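Local coordinates for calcium homeostasis modulator protein 5 (Homo sapiens, PDB 7D60) that oligomerises into undecameric, cone-shaped membrane channels with a large pore, whose gating and ion conductance are probably regulated by membrane lipids, at residues C41-E46 and V156-T161; F54-A59 and M113-A118; R90-R95 and L268-Q273; P146-E151 and T161-T166. All coordinates share one frame; numbering follows the deposited sequence.

Contact 1. Residues C41-E46 and V156-T161; sequences CPCSTE and VSCGKT
Cys43 and Cys158 are joined by a disulfide that ties the short extracellular link between transmembrane helices S1 and S2 to the loop leading into S4. The bond itself, SG of Cys43 to SG of Cys158, is 2.0 Å long, and its torsion of 112° has the right-handed sense. On both cysteines SG lies anti to the carbonyl carbon and beside the backbone N (chi1 -86° for Cys43), which turns the two sulfurs into the space between the loops.

Non-covalent contact gathers round this bridge. Cys158 SG lies 3.5 Å from Cys41 O and 3.8 Å from Pro42 O, so two successive backbone carbonyls of the 41-46 loop approach the sulfur from the same side. No hydrogen bond runs between the two segments, and the covalent link is what joins them directly.

Both loops have further partners. Cys41 forms a second disulfide, with Cys127, so two bridges leave this loop within three residues, while Pro42 packs on Leu173 of a neighbouring subunit. Ser157 sends its hydroxyl to a hydrogen bond with Glu126 OE2. Its CB faces the other bridge, 4.3 Å from Cys41 SG.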
loop_
_atom_site.group_PDB
_atom_site.type_symbol
_atom_site.label_atom_id
_atom_site.label_comp_id
_atom_site.label_asym_id
_atom_site.label_seq_id
_atom_site.Cartn_x
_atom_site.Cartn_y
_atom_site.Cartn_z
ATOM N N CYS A 41 -20.503 -0.418 -43.872
ATOM C CA CYS A 41 -21.214 -0.041 -45.081
ATOM C C CYS A 41 -21.278 -1.221 -46.045
ATOM O O CYS A 41 -20.267 -1.882 -46.283
ATOM C CB CYS A 41 -20.512 1.150 -45.742
ATOM S SG CYS A 41 -21.284 1.914 -47.195
ATOM N N PRO A 42 -22.442 -1.518 -46.603
ATOM C CA PRO A 42 -22.525 -2.490 -47.688
ATOM C C PRO A 42 -22.052 -1.833 -48.980
ATOM O O PRO A 42 -21.659 -0.673 -49.018
ATOM C CB PRO A 42 -24.010 -2.833 -47.733
ATOM C CG PRO A 42 -24.669 -1.595 -47.313
ATOM C CD PRO A 42 -23.754 -0.913 -46.332
ATOM N N CYS A 43 -22.096 -2.586 -50.059
ATOM C CA CYS A 43 -21.660 -2.038 -51.330
ATOM C C CYS A 43 -22.681 -2.364 -52.396
ATOM O O CYS A 43 -22.374 -2.841 -53.488
ATOM C CB CYS A 43 -20.253 -2.528 -51.626
ATOM S SG CYS A 43 -19.013 -1.453 -50.852
ATOM N N SER A 44 -23.931 -2.091 -52.061
ATOM C CA SER A 44 -25.108 -2.489 -52.806
ATOM C C SER A 44 -25.853 -1.245 -53.268
ATOM O O SER A 44 -25.356 -0.125 -53.166
ATOM C CB SER A 44 -26.000 -3.374 -51.938
ATOM O OG SER A 44 -25.277 -4.473 -51.416
ATOM N N THR A 45 -27.062 -1.452 -53.779
ATOM C CA THR A 45 -27.946 -0.343 -54.108
ATOM C C THR A 45 -28.638 0.244 -52.887
ATOM O O THR A 45 -29.347 1.245 -53.022
ATOM C CB THR A 45 -29.003 -0.788 -55.116
ATOM O OG1 THR A 45 -29.637 -1.982 -54.645
ATOM C CG2 THR A 45 -28.367 -1.060 -56.464
ATOM N N GLU A 46 -28.461 -0.352 -51.708
ATOM C CA GLU A 46 -29.012 0.167 -50.464
ATOM C C GLU A 46 -27.992 0.983 -49.681
ATOM O O GLU A 46 -28.017 0.984 -48.450
ATOM C CB GLU A 46 -29.543 -0.976 -49.602
ATOM C CG GLU A 46 -28.575 -2.140 -49.457
ATOM C CD GLU A 46 -29.110 -3.251 -48.567
ATOM O OE1 GLU A 46 -29.672 -4.231 -49.101
ATOM O OE2 GLU A 46 -28.960 -3.147 -47.331
ATOM N N VAL A 156 -16.629 1.853 -53.471
ATOM C CA VAL A 156 -15.354 2.449 -53.091
ATOM C C VAL A 156 -15.083 2.331 -51.593
ATOM O O VAL A 156 -13.928 2.426 -51.168
ATOM C CB VAL A 156 -15.315 3.915 -53.576
ATOM C CG1 VAL A 156 -16.110 4.831 -52.661
ATOM C CG2 VAL A 156 -13.890 4.407 -53.744
ATOM N N SER A 157 -16.109 2.084 -50.778
ATOM C CA SER A 157 -15.899 1.972 -49.340
ATOM C C SER A 157 -15.344 0.607 -48.962
ATOM O O SER A 157 -14.377 0.510 -48.198
ATOM C CB SER A 157 -17.208 2.237 -48.596
ATOM O OG SER A 157 -17.568 3.603 -48.664
ATOM N N CYS A 158 -15.932 -0.462 -49.502
ATOM C CA CYS A 158 -15.538 -1.828 -49.178
ATOM C C CYS A 158 -14.218 -2.242 -49.815
ATOM O O CYS A 158 -13.728 -3.335 -49.515
ATOM C CB CYS A 158 -16.619 -2.821 -49.626
ATOM S SG CYS A 158 -18.334 -2.420 -49.204
ATOM N N GLY A 159 -13.631 -1.412 -50.671
ATOM C CA GLY A 159 -12.586 -1.883 -51.550
ATOM C C GLY A 159 -13.200 -2.733 -52.647
ATOM O O GLY A 159 -14.396 -2.633 -52.941
ATOM N N LYS A 160 -12.367 -3.597 -53.233
ATOM C CA LYS A 160 -12.761 -4.568 -54.263
ATOM C C LYS A 160 -13.399 -3.876 -55.470
ATOM O O LYS A 160 -14.546 -4.131 -55.840
ATOM C CB LYS A 160 -13.690 -5.651 -53.690
ATOM C CG LYS A 160 -13.242 -6.240 -52.360
ATOM C CD LYS A 160 -14.435 -6.661 -51.520
ATOM C CE LYS A 160 -15.163 -7.844 -52.140
ATOM N NZ LYS A 160 -16.278 -8.333 -51.278
ATOM N N THR A 161 -12.635 -2.968 -56.066
ATOM C CA THR A 161 -13.053 -2.275 -57.274
ATOM C C THR A 161 -11.871 -2.256 -58.228
ATOM O O THR A 161 -10.741 -1.979 -57.812
ATOM C CB THR A 161 -13.521 -0.854 -56.966
ATOM O OG1 THR A 161 -14.454 -0.895 -55.883
ATOM C CG2 THR A 161 -14.235 -0.272 -58.163
#

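Contact 2. Residues F54-A59 and M113-A118; sequences FLFAPA and MWLSVA
Trp114 reaches from S3 across to S2 and sets its indole against the turn formed by Phe54 to Ala59. From CB, which points toward S2, the chain continues with CG anti to the backbone N (chi1 164°). CD1 lies 3.9 Å from Ala59 CB. Next to it, NE1 donates a hydrogen bond to Leu55 O at 2.8 Å, with a bent N-H...O angle of 140° and the oxygen in the indole plane. CE2 lies under Pro58 CB at 3.6 Å, part of a CH-pi contact over one face of the six-membered ring. CZ2 meets Phe54 O at the ring edge, 3.5 Å away, and the Trp114 side chain also touches Glu31 of helix 15-38.

Leu55 adds an apolar flank, its CD1 3.8 Å from Ala118 CB, while Leu115 CD2 touches both Leu55 CG and Phe56 CE1. The short helical segments run antiparallel, their axes at 155°. An alanine in place of Trp114 would probably leave Leu55 O without its indole donor and open a gap beside Pro58. S2 is kinked here and the N of Ala59 does not bond back to Leu55 O, so the indole N-H serves a carbonyl that the helix itself does not satisfy.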
loop_
_atom_site.group_PDB
_atom_site.type_symbol
_atom_site.label_atom_id
_atom_site.label_comp_id
_atom_site.label_asym_id
_atom_site.label_seq_id
_atom_site.Cartn_x
_atom_site.Cartn_y
_atom_site.Cartn_z
ATOM N N PHE A 54 -28.514 6.087 -40.220
ATOM C CA PHE A 54 -27.590 6.267 -39.106
ATOM C C PHE A 54 -27.287 7.730 -38.811
ATOM O O PHE A 54 -26.712 8.026 -37.762
ATOM C CB PHE A 54 -26.282 5.537 -39.385
ATOM C CG PHE A 54 -26.225 4.149 -38.835
ATOM C CD1 PHE A 54 -26.830 3.099 -39.501
ATOM C CD2 PHE A 54 -25.540 3.889 -37.664
ATOM C CE1 PHE A 54 -26.763 1.826 -39.003
ATOM C CE2 PHE A 54 -25.470 2.617 -37.163
ATOM C CZ PHE A 54 -26.082 1.584 -37.833
ATOM N N LEU A 55 -27.647 8.641 -39.708
ATOM C CA LEU A 55 -27.474 10.074 -39.529
ATOM C C LEU A 55 -28.677 10.712 -38.845
ATOM O O LEU A 55 -28.518 11.477 -37.892
ATOM C CB LEU A 55 -27.236 10.722 -40.895
ATOM C CG LEU A 55 -26.376 11.967 -41.079
ATOM C CD1 LEU A 55 -25.055 11.827 -40.380
ATOM C CD2 LEU A 55 -26.167 12.190 -42.553
ATOM N N PHE A 56 -29.886 10.391 -39.302
ATOM C CA PHE A 56 -31.084 11.109 -38.897
ATOM C C PHE A 56 -31.946 10.383 -37.873
ATOM O O PHE A 56 -32.757 11.033 -37.213
ATOM C CB PHE A 56 -31.943 11.423 -40.122
ATOM C CG PHE A 56 -31.370 12.491 -40.993
ATOM C CD1 PHE A 56 -31.133 13.754 -40.490
ATOM C CD2 PHE A 56 -31.066 12.236 -42.316
ATOM C CE1 PHE A 56 -30.603 14.742 -41.290
ATOM C CE2 PHE A 56 -30.535 13.222 -43.118
ATOM C CZ PHE A 56 -30.304 14.472 -42.603
ATOM N N ALA A 57 -31.821 9.076 -37.730
ATOM C CA ALA A 57 -32.640 8.390 -36.736
ATOM C C ALA A 57 -32.158 8.575 -35.295
ATOM O O ALA A 57 -33.012 8.655 -34.408
ATOM C CB ALA A 57 -32.778 6.901 -37.064
ATOM N N PRO A 58 -30.854 8.636 -34.971
ATOM C CA PRO A 58 -30.501 9.076 -33.613
ATOM C C PRO A 58 -30.754 10.550 -33.353
ATOM O O PRO A 58 -30.729 10.960 -32.190
ATOM C CB PRO A 58 -29.010 8.744 -33.510
ATOM C CG PRO A 58 -28.828 7.661 -34.426
ATOM C CD PRO A 58 -29.678 7.995 -35.590
ATOM N N ALA A 59 -30.986 11.363 -34.379
ATOM C CA ALA A 59 -31.382 12.744 -34.148
ATOM C C ALA A 59 -32.869 12.858 -33.849
ATOM O O ALA A 59 -33.281 13.765 -33.125
ATOM C CB ALA A 59 -31.020 13.609 -35.353
ATOM N N MET A 113 -26.227 18.812 -32.164
ATOM C CA MET A 113 -24.922 18.342 -31.725
ATOM C C MET A 113 -24.631 16.915 -32.170
ATOM O O MET A 113 -23.466 16.518 -32.194
ATOM C CB MET A 113 -24.807 18.437 -30.206
ATOM C CG MET A 113 -24.707 19.858 -29.685
ATOM S SD MET A 113 -23.960 20.000 -28.051
ATOM C CE MET A 113 -24.506 18.479 -27.295
ATOM N N TRP A 114 -25.656 16.133 -32.511
ATOM C CA TRP A 114 -25.409 14.813 -33.078
ATOM C C TRP A 114 -25.015 14.916 -34.541
ATOM O O TRP A 114 -24.081 14.244 -34.983
ATOM C CB TRP A 114 -26.642 13.923 -32.921
ATOM C CG TRP A 114 -26.612 12.714 -33.803
ATOM C CD1 TRP A 114 -27.256 12.545 -34.990
ATOM C CD2 TRP A 114 -25.886 11.510 -33.569
ATOM N NE1 TRP A 114 -26.974 11.316 -35.510
ATOM C CE2 TRP A 114 -26.134 10.658 -34.654
ATOM C CE3 TRP A 114 -25.051 11.068 -32.544
ATOM C CZ2 TRP A 114 -25.581 9.393 -34.745
ATOM C CZ3 TRP A 114 -24.504 9.814 -32.634
ATOM C CH2 TRP A 114 -24.771 8.988 -33.726
ATOM N N LEU A 115 -25.719 15.750 -35.305
ATOM C CA LEU A 115 -25.483 15.881 -36.734
ATOM C C LEU A 115 -24.137 16.504 -37.059
ATOM O O LEU A 115 -23.639 16.321 -38.169
ATOM C CB LEU A 115 -26.585 16.720 -37.361
ATOM C CG LEU A 115 -27.787 15.976 -37.908
ATOM C CD1 LEU A 115 -28.927 16.937 -38.117
ATOM C CD2 LEU A 115 -27.411 15.314 -39.209
ATOM N N SER A 116 -23.542 17.237 -36.128
ATOM C CA SER A 116 -22.255 17.869 -36.355
ATOM C C SER A 116 -21.093 16.933 -36.075
ATOM O O SER A 116 -20.117 16.929 -36.823
ATOM C CB SER A 116 -22.135 19.114 -35.484
ATOM O OG SER A 116 -23.107 20.069 -35.848
ATOM N N VAL A 117 -21.174 16.145 -35.006
ATOM C CA VAL A 117 -20.129 15.175 -34.714
ATOM C C VAL A 117 -20.176 14.022 -35.709
ATOM O O VAL A 117 -19.138 13.455 -36.066
ATOM C CB VAL A 117 -20.268 14.703 -33.253
ATOM C CG1 VAL A 117 -19.187 13.712 -32.867
ATOM C CG2 VAL A 117 -20.207 15.891 -32.328
ATOM N N ALA A 118 -21.363 13.683 -36.210
ATOM C CA ALA A 118 -21.470 12.622 -37.203
ATOM C C ALA A 118 -20.961 13.067 -38.566
ATOM O O ALA A 118 -20.512 12.231 -39.354
ATOM C CB ALA A 118 -22.915 12.146 -37.309
#

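Contact 3. Residues R90-R95 and L268-Q273; sequences RGHSCR and LHSFHQ
Arg95 packs on Leu268, His269 O and Ser270, and this is the closer-fitting half of the contact between two cytoplasmic loops. Its chain is extended from CG to NE, with CG anti to the backbone N (chi1 -172°), and CD lies 3.7 Å from Ser270 CB. The guanidinium turns one face to the backbone: His269 O sits over it, 2.8 Å from Arg95 NH2, at an angle too poor for a hydrogen bond. Leu268 closes this half with its CG, 4.2 Å from Arg95 NE. The positive group therefore lies near a carbonyl oxygen, which would probably favour it electrostatically.

The other half is looser and more open to solvent, resting on two imidazoles. His92 and His272 meet tip to tip, His92 CE1 3.2 Å from His272 NE2, rim to rim with the ring planes at 39°. Ser270 links the halves, because its OG also stands over one face of the His92 ring, 3.4 Å from CE1.

Segment 90-95 leads into helix 95-106, which runs into S3, while segment 268-273 runs between helices 259-264 and 280-287. Phe271 points away from segment 90-95 and meets the ring of Trp215 on helix 209-246, so the C-terminal loop lies between that long helix and the approach to S3.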
loop_
_atom_site.group_PDB
_atom_site.type_symbol
_atom_site.label_atom_id
_atom_site.label_comp_id
_atom_site.label_asym_id
_atom_site.label_seq_id
_atom_site.Cartn_x
_atom_site.Cartn_y
_atom_site.Cartn_z
ATOM N N ARG A 90 -57.345 35.829 -23.313
ATOM C CA ARG A 90 -57.964 36.812 -24.196
ATOM C C ARG A 90 -57.048 37.995 -24.474
ATOM O O ARG A 90 -57.012 38.500 -25.601
ATOM C CB ARG A 90 -59.287 37.292 -23.599
ATOM C CG ARG A 90 -60.347 36.207 -23.499
ATOM C CD ARG A 90 -61.182 36.109 -24.772
ATOM N NE ARG A 90 -60.512 35.345 -25.824
ATOM C CZ ARG A 90 -60.516 34.019 -25.907
ATOM N NH1 ARG A 90 -61.165 33.297 -25.005
ATOM N NH2 ARG A 90 -59.874 33.414 -26.897
ATOM N N GLY A 91 -56.307 38.453 -23.465
ATOM C CA GLY A 91 -55.428 39.593 -23.670
ATOM C C GLY A 91 -54.204 39.243 -24.496
ATOM O O GLY A 91 -53.849 39.957 -25.437
ATOM N N HIS A 92 -53.546 38.138 -24.157
ATOM C CA HIS A 92 -52.333 37.694 -24.838
ATOM C C HIS A 92 -52.647 36.365 -25.514
ATOM O O HIS A 92 -52.360 35.297 -24.971
ATOM C CB HIS A 92 -51.170 37.558 -23.854
ATOM C CG HIS A 92 -51.057 38.696 -22.889
ATOM N ND1 HIS A 92 -51.821 38.781 -21.746
ATOM C CD2 HIS A 92 -50.267 39.796 -22.896
ATOM C CE1 HIS A 92 -51.512 39.884 -21.092
ATOM N NE2 HIS A 92 -50.571 40.519 -21.767
ATOM N N SER A 93 -53.211 36.430 -26.718
ATOM C CA SER A 93 -53.573 35.216 -27.435
ATOM C C SER A 93 -52.393 34.578 -28.154
ATOM O O SER A 93 -52.530 33.462 -28.659
ATOM C CB SER A 93 -54.686 35.512 -28.442
ATOM O OG SER A 93 -55.185 34.315 -29.012
ATOM N N CYS A 94 -51.248 35.254 -28.209
ATOM C CA CYS A 94 -50.077 34.760 -28.919
ATOM C C CYS A 94 -48.940 34.388 -27.979
ATOM O O CYS A 94 -47.824 34.138 -28.442
ATOM C CB CYS A 94 -49.607 35.804 -29.936
ATOM S SG CYS A 94 -48.741 35.141 -31.385
ATOM N N ARG A 95 -49.186 34.353 -26.669
ATOM C CA ARG A 95 -48.161 33.890 -25.742
ATOM C C ARG A 95 -48.026 32.371 -25.754
ATOM O O ARG A 95 -46.946 31.852 -25.451
ATOM C CB ARG A 95 -48.461 34.402 -24.325
ATOM C CG ARG A 95 -47.342 34.125 -23.334
ATOM C CD ARG A 95 -47.424 34.847 -22.019
ATOM N NE ARG A 95 -46.579 34.173 -21.035
ATOM C CZ ARG A 95 -45.255 34.288 -20.955
ATOM N NH1 ARG A 95 -44.582 35.071 -21.790
ATOM N NH2 ARG A 95 -44.598 33.618 -20.020
ATOM N N LEU A 268 -51.063 30.601 -17.116
ATOM C CA LEU A 268 -49.809 31.017 -17.724
ATOM C C LEU A 268 -49.536 32.474 -17.372
ATOM O O LEU A 268 -50.424 33.322 -17.489
ATOM C CB LEU A 268 -49.878 30.826 -19.237
ATOM C CG LEU A 268 -48.565 30.663 -19.989
ATOM C CD1 LEU A 268 -47.836 29.429 -19.497
ATOM C CD2 LEU A 268 -48.846 30.563 -21.472
ATOM N N HIS A 269 -48.309 32.762 -16.949
ATOM C CA HIS A 269 -47.967 34.048 -16.357
ATOM C C HIS A 269 -47.327 34.975 -17.381
ATOM O O HIS A 269 -46.339 34.610 -18.023
ATOM C CB HIS A 269 -47.023 33.855 -15.172
ATOM C CG HIS A 269 -46.576 35.138 -14.545
ATOM N ND1 HIS A 269 -47.440 36.176 -14.278
ATOM C CD2 HIS A 269 -45.355 35.551 -14.138
ATOM C CE1 HIS A 269 -46.771 37.173 -13.732
ATOM N NE2 HIS A 269 -45.503 36.819 -13.634
ATOM N N SER A 270 -47.877 36.179 -17.508
ATOM C CA SER A 270 -47.304 37.238 -18.329
ATOM C C SER A 270 -47.149 38.488 -17.478
ATOM O O SER A 270 -48.089 38.885 -16.785
ATOM C CB SER A 270 -48.184 37.537 -19.541
ATOM O OG SER A 270 -49.452 38.009 -19.130
ATOM N N PHE A 271 -45.976 39.112 -17.543
ATOM C CA PHE A 271 -45.684 40.255 -16.689
ATOM C C PHE A 271 -46.439 41.498 -17.144
ATOM O O PHE A 271 -46.598 41.748 -18.340
ATOM C CB PHE A 271 -44.182 40.540 -16.677
ATOM C CG PHE A 271 -43.749 41.471 -15.579
ATOM C CD1 PHE A 271 -43.436 40.980 -14.324
ATOM C CD2 PHE A 271 -43.646 42.838 -15.802
ATOM C CE1 PHE A 271 -43.041 41.831 -13.312
ATOM C CE2 PHE A 271 -43.255 43.694 -14.791
ATOM C CZ PHE A 271 -42.950 43.187 -13.547
ATOM N N HIS A 272 -46.899 42.281 -16.170
ATOM C CA HIS A 272 -47.464 43.603 -16.401
ATOM C C HIS A 272 -46.755 44.592 -15.491
ATOM O O HIS A 272 -46.621 44.345 -14.290
ATOM C CB HIS A 272 -48.968 43.628 -16.137
ATOM C CG HIS A 272 -49.772 42.925 -17.184
ATOM N ND1 HIS A 272 -50.613 41.874 -16.894
ATOM C CD2 HIS A 272 -49.859 43.121 -18.519
ATOM C CE1 HIS A 272 -51.185 41.451 -18.007
ATOM N NE2 HIS A 272 -50.746 42.193 -19.007
ATOM N N GLN A 273 -46.300 45.706 -16.059
ATOM C CA GLN A 273 -45.519 46.658 -15.286
ATOM C C GLN A 273 -46.376 47.617 -14.470
ATOM O O GLN A 273 -45.834 48.331 -13.623
ATOM C CB GLN A 273 -44.587 47.445 -16.208
ATOM C CG GLN A 273 -45.277 48.446 -17.104
ATOM C CD GLN A 273 -44.475 48.746 -18.353
ATOM O OE1 GLN A 273 -43.671 47.929 -18.802
ATOM N NE2 GLN A 273 -44.682 49.928 -18.916
#

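Contact 4. Residues P146-E151 and T161-T166; sequences PKECWE and TSMLPT
Glu148 points its carboxylate at Ser162 O, setting acceptor against acceptor where a donor would be expected. Glu148 OE1 and OE2 are each modelled 3.0 Å from Ser162 O. As modelled these oxygens are acceptors and no hydrogen bond joins them, and so close an approach is doubtful at this resolution.

The more secure part of the contact belongs to Met163, the buried residue at its middle. The Met163 and Glu148 side chains run alongside each other in opposite senses, with Met163 CB 3.6 Å from Glu148 OE2. Farther along, Met163 SD lies 3.5 Å from Glu148 O. A bend at chi3 (-48°) then carries CE to the apolar end of the contact, 3.9 Å from Pro146 CG and 4.2 Å from Cys149 CB. Two tight turns present these groups: Cys149 N bonds back to Pro146 O, and Ser162 is the centre of an inverse gamma turn.

Cys149 is fixed by its disulfide to Cys142 and touches Leu171 of helix 168-203, while Met163 packs on Asn168 of the same helix. An alanine in place of Glu148 would probably expose the flank of Met163 CB and leave the start of that side chain freer to turn. Cohesion between these two extracellular loop segments therefore comes mainly from the thioether and its methyl group, with the carboxylate adding bulk but no hydrogen bond across the contact.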
loop_
_atom_site.group_PDB
_atom_site.type_symbol
_atom_site.label_atom_id
_atom_site.label_comp_id
_atom_site.label_asym_id
_atom_site.label_seq_id
_atom_site.Cartn_x
_atom_site.Cartn_y
_atom_site.Cartn_z
ATOM N N PRO A 146 -11.283 7.662 -64.412
ATOM C CA PRO A 146 -11.692 6.794 -65.525
ATOM C C PRO A 146 -13.201 6.594 -65.587
ATOM O O PRO A 146 -13.959 6.970 -64.693
ATOM C CB PRO A 146 -10.971 5.472 -65.237
ATOM C CG PRO A 146 -10.416 5.602 -63.858
ATOM C CD PRO A 146 -10.182 7.050 -63.650
ATOM N N LYS A 147 -13.630 5.956 -66.679
ATOM C CA LYS A 147 -15.050 5.874 -67.008
ATOM C C LYS A 147 -15.823 4.917 -66.110
ATOM O O LYS A 147 -17.058 4.931 -66.133
ATOM C CB LYS A 147 -15.225 5.457 -68.468
ATOM C CG LYS A 147 -16.388 6.140 -69.160
ATOM C CD LYS A 147 -16.966 5.273 -70.263
ATOM C CE LYS A 147 -18.268 5.854 -70.786
ATOM N NZ LYS A 147 -19.009 4.890 -71.646
ATOM N N GLU A 148 -15.138 4.091 -65.319
ATOM C CA GLU A 148 -15.792 3.216 -64.358
ATOM C C GLU A 148 -16.016 3.888 -63.005
ATOM O O GLU A 148 -16.181 3.193 -61.997
ATOM C CB GLU A 148 -14.986 1.929 -64.185
ATOM C CG GLU A 148 -13.485 2.127 -64.200
ATOM C CD GLU A 148 -12.727 0.815 -64.199
ATOM O OE1 GLU A 148 -13.346 -0.228 -63.903
ATOM O OE2 GLU A 148 -11.517 0.825 -64.502
ATOM N N CYS A 149 -16.012 5.218 -62.960
ATOM C CA CYS A 149 -16.418 5.957 -61.774
ATOM C C CYS A 149 -17.915 6.213 -61.738
ATOM O O CYS A 149 -18.474 6.390 -60.653
ATOM C CB CYS A 149 -15.674 7.295 -61.705
ATOM S SG CYS A 149 -15.669 8.107 -60.086
ATOM N N TRP A 150 -18.572 6.227 -62.894
ATOM C CA TRP A 150 -20.002 6.482 -62.974
ATOM C C TRP A 150 -20.844 5.237 -62.737
ATOM O O TRP A 150 -22.075 5.334 -62.763
ATOM C CB TRP A 150 -20.354 7.065 -64.343
ATOM C CG TRP A 150 -20.111 8.531 -64.470
ATOM C CD1 TRP A 150 -21.049 9.519 -64.456
ATOM C CD2 TRP A 150 -18.847 9.177 -64.646
ATOM N NE1 TRP A 150 -20.448 10.742 -64.607
ATOM C CE2 TRP A 150 -19.096 10.561 -64.725
ATOM C CE3 TRP A 150 -17.530 8.723 -64.742
ATOM C CZ2 TRP A 150 -18.076 11.491 -64.893
ATOM C CZ3 TRP A 150 -16.520 9.648 -64.908
ATOM C CH2 TRP A 150 -16.798 11.015 -64.986
ATOM N N GLU A 151 -20.225 4.078 -62.525
ATOM C CA GLU A 151 -20.980 2.841 -62.385
ATOM C C GLU A 151 -20.604 2.092 -61.116
ATOM O O GLU A 151 -21.457 1.456 -60.491
ATOM C CB GLU A 151 -20.763 1.945 -63.605
ATOM C CG GLU A 151 -21.673 2.265 -64.777
ATOM C CD GLU A 151 -21.035 3.228 -65.762
ATOM O OE1 GLU A 151 -19.805 3.429 -65.687
ATOM O OE2 GLU A 151 -21.764 3.784 -66.609
ATOM N N THR A 161 -12.635 -2.968 -56.066
ATOM C CA THR A 161 -13.053 -2.275 -57.274
ATOM C C THR A 161 -11.871 -2.256 -58.228
ATOM O O THR A 161 -10.741 -1.979 -57.812
ATOM C CB THR A 161 -13.521 -0.854 -56.966
ATOM O OG1 THR A 161 -14.454 -0.895 -55.883
ATOM C CG2 THR A 161 -14.235 -0.272 -58.163
ATOM N N SER A 162 -12.123 -2.562 -59.498
ATOM C CA SER A 162 -11.046 -2.693 -60.478
ATOM C C SER A 162 -10.819 -1.375 -61.220
ATOM O O SER A 162 -10.993 -1.270 -62.432
ATOM C CB SER A 162 -11.352 -3.828 -61.446
ATOM O OG SER A 162 -10.202 -4.190 -62.191
ATOM N N MET A 163 -10.443 -0.349 -60.463
ATOM C CA MET A 163 -10.049 0.926 -61.052
ATOM C C MET A 163 -8.813 1.483 -60.349
ATOM O O MET A 163 -8.788 2.641 -59.932
ATOM C CB MET A 163 -11.196 1.938 -61.065
ATOM C CG MET A 163 -11.955 2.110 -59.768
ATOM S SD MET A 163 -13.366 3.216 -59.951
ATOM C CE MET A 163 -12.608 4.585 -60.812
ATOM N N LEU A 164 -7.767 0.639 -60.211
ATOM C CA LEU A 164 -6.402 1.055 -59.870
ATOM C C LEU A 164 -6.287 1.713 -58.498
ATOM O O LEU A 164 -6.323 2.945 -58.408
ATOM C CB LEU A 164 -5.837 1.988 -60.945
ATOM C CG LEU A 164 -4.315 2.040 -61.051
ATOM C CD1 LEU A 164 -3.749 0.647 -61.246
ATOM C CD2 LEU A 164 -3.897 2.949 -62.189
ATOM N N PRO A 165 -6.162 0.918 -57.409
ATOM C CA PRO A 165 -6.424 1.391 -56.031
ATOM C C PRO A 165 -5.716 2.639 -55.499
ATOM O O PRO A 165 -5.974 3.030 -54.359
ATOM C CB PRO A 165 -6.008 0.183 -55.183
ATOM C CG PRO A 165 -6.143 -0.980 -56.087
ATOM C CD PRO A 165 -5.749 -0.493 -57.435
ATOM N N THR A 166 -4.824 3.265 -56.264
ATOM C CA THR A 166 -4.452 4.635 -55.942
ATOM C C THR A 166 -5.533 5.628 -56.345
ATOM O O THR A 166 -5.515 6.766 -55.868
ATOM C CB THR A 166 -3.131 5.013 -56.614
ATOM O OG1 THR A 166 -3.318 5.098 -58.031
ATOM C CG2 THR A 166 -2.062 3.978 -56.302
#

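In the fold
Contact 2 is the buried one, helix against helix within the membrane, and it alone of the four carries a clear hydrogen bond between its segments. The others join loops. Contacts 1 and 4 lie on the extracellular side, share Thr161 and involve the loop that leads into helix 168-203; contact 1 relies on a covalent bridge, contact 4 on a buried methionine. Contact 3 is a polar surface contact on the cytoplasmic side, with its centre about 58 Å from that of contact 1. Along the chain, contact 2 is nested inside the loop that contact 1 closes, and both contacts also reach a neighbouring subunit of the undecamer.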